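Local coordinates for protein epsin-1 (PDB 5LOZ) that binds phosphoinositide-enriched membranes through its ENTH domain and, with its clathrin and ubiquitin binding, serves as an adaptor required for endocytosis and actin localization, at residues Glu28-Ser33 with Ile67-Arg72. Numbering follows the deposited sequence.
Sequences ELAEKS and IDYLIR
Leu29 meets Leu70 through backbone and side chain alike: the methyl CD2 of Leu70 lies 3.7 Å from the carbonyl O of Leu29 and 4.4 Å from its CB. The Leu29 side chain also touches Leu9 of helix 5-13 and Ile42 of helix 36-50. At Ala30 the two backbones come nearest, CA to CA of Leu70 at 5.4 Å, and here Leu70 CD2 sits 3.7 Å from Ala30 CA. Ala30 CB also reaches the Tyr69 ring, approaching its edge near the ring plane, 3.9 Å from CE2. With CG of Tyr69 anti to the backbone N (chi1 -161°), the ring is carried out beside Ala30, and it stacks with Phe73. This is helix-on-helix packing inside the alpha-alpha superhelix of the ENTH domain, helix 23-32 against helix 57-73, the short segments crossing at -49° with no hydrogen bond between them. One turn on, Ser33 turns its CB to the same Leu70 methyl. Its OG sits between the backbone N and the carbonyl carbon and donates a hydrogen bond back to Ala30 O at 2.6 Å, tilted 24° from the carbonyl plane. The same OG is also hydrogen-bonded to Ser75 N, while Cys78 of helix 76-84 touches both Ser33 and Leu70.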
# COMPACT_ATOMS: atom_id res chain seq x y z
N GLU A 28 4.87 1.76 12.00
CA GLU A 28 4.11 2.89 12.49
C GLU A 28 2.77 3.05 11.75
O GLU A 28 1.79 3.39 12.36
CB GLU A 28 4.95 4.17 12.42
CG GLU A 28 4.45 5.25 13.35
CD GLU A 28 5.39 6.45 13.50
OE1 GLU A 28 4.90 7.49 14.02
OE2 GLU A 28 6.58 6.34 13.09
N LEU A 29 2.75 2.83 10.43
CA LEU A 29 1.49 2.94 9.66
C LEU A 29 0.48 1.85 10.06
O LEU A 29 -0.72 2.11 10.17
CB LEU A 29 1.79 2.89 8.14
CG LEU A 29 2.43 4.16 7.56
CD1 LEU A 29 2.92 3.93 6.14
CD2 LEU A 29 1.44 5.36 7.58
N ALA A 30 0.98 0.65 10.35
CA ALA A 30 0.11 -0.43 10.79
C ALA A 30 -0.47 -0.15 12.17
O ALA A 30 -1.66 -0.37 12.40
CB ALA A 30 0.80 -1.78 10.70
N GLU A 31 0.33 0.42 13.06
CA GLU A 31 -0.14 0.79 14.40
C GLU A 31 -1.17 1.90 14.31
O GLU A 31 -2.25 1.83 14.90
CB GLU A 31 1.03 1.20 15.31
CG GLU A 31 1.89 0.03 15.79
CD GLU A 31 1.09 -0.97 16.68
OE1 GLU A 31 0.08 -0.57 17.30
OE2 GLU A 31 1.52 -2.15 16.78
N LYS A 32 -0.88 2.88 13.48
CA LYS A 32 -1.80 4.01 13.30
C LYS A 32 -3.12 3.65 12.64
O LYS A 32 -4.13 4.31 12.90
CB LYS A 32 -1.09 5.16 12.60
CG LYS A 32 -0.10 5.87 13.51
CD LYS A 32 0.51 7.14 12.89
CE LYS A 32 1.43 7.83 13.91
NZ LYS A 32 1.63 9.30 13.61
N SER A 33 -3.14 2.59 11.82
CA SER A 33 -4.37 2.15 11.15
C SER A 33 -5.51 1.79 12.09
O SER A 33 -6.66 1.74 11.68
CB SER A 33 -4.10 0.96 10.25
OG SER A 33 -3.82 -0.21 10.99
N ILE A 67 0.12 -0.91 1.45
CA ILE A 67 -1.17 -1.63 1.53
C ILE A 67 -1.00 -3.12 1.90
O ILE A 67 -1.77 -3.68 2.69
CB ILE A 67 -2.02 -1.44 0.28
CG1 ILE A 67 -2.35 0.03 0.08
CG2 ILE A 67 -3.31 -2.32 0.37
CD1 ILE A 67 -2.98 0.35 -1.22
N ASP A 68 0.02 -3.76 1.32
CA ASP A 68 0.31 -5.17 1.61
C ASP A 68 0.58 -5.36 3.10
O ASP A 68 0.02 -6.30 3.71
CB ASP A 68 1.46 -5.65 0.74
CG ASP A 68 2.02 -6.97 1.21
OD1 ASP A 68 1.37 -7.98 0.90
OD2 ASP A 68 3.05 -6.98 1.95
N TYR A 69 1.42 -4.50 3.69
CA TYR A 69 1.76 -4.60 5.09
C TYR A 69 0.51 -4.37 5.97
O TYR A 69 0.31 -5.03 6.99
CB TYR A 69 2.83 -3.61 5.47
CG TYR A 69 3.54 -3.93 6.76
CD1 TYR A 69 4.60 -4.81 6.78
CD2 TYR A 69 3.15 -3.36 7.96
CE1 TYR A 69 5.28 -5.11 7.94
CE2 TYR A 69 3.83 -3.66 9.15
CZ TYR A 69 4.90 -4.54 9.13
OH TYR A 69 5.62 -4.90 10.25
N LEU A 70 -0.32 -3.42 5.56
CA LEU A 70 -1.48 -3.03 6.30
C LEU A 70 -2.51 -4.16 6.40
O LEU A 70 -3.14 -4.33 7.44
CB LEU A 70 -2.14 -1.81 5.68
CG LEU A 70 -1.51 -0.44 5.90
CD1 LEU A 70 -2.35 0.70 5.32
CD2 LEU A 70 -1.27 -0.22 7.41
N ILE A 71 -2.73 -4.89 5.32
CA ILE A 71 -3.71 -5.98 5.34
C ILE A 71 -3.16 -7.19 6.09
O ILE A 71 -3.91 -8.01 6.57
CB ILE A 71 -4.27 -6.36 3.93
CG1 ILE A 71 -3.22 -7.06 3.06
CG2 ILE A 71 -4.89 -5.12 3.21
CD1 ILE A 71 -3.79 -7.74 1.83
N ARG A 72 -1.82 -7.29 6.17
CA ARG A 72 -1.17 -8.34 6.89
C ARG A 72 -0.98 -8.02 8.39
O ARG A 72 -0.94 -8.94 9.21
CB ARG A 72 0.15 -8.72 6.25
CG ARG A 72 0.07 -9.43 4.92
CD ARG A 72 1.38 -9.28 4.15
NE ARG A 72 2.47 -9.91 4.83
CZ ARG A 72 3.73 -9.49 4.88
NH1 ARG A 72 4.11 -8.39 4.23
NH2 ARG A 72 4.63 -10.19 5.57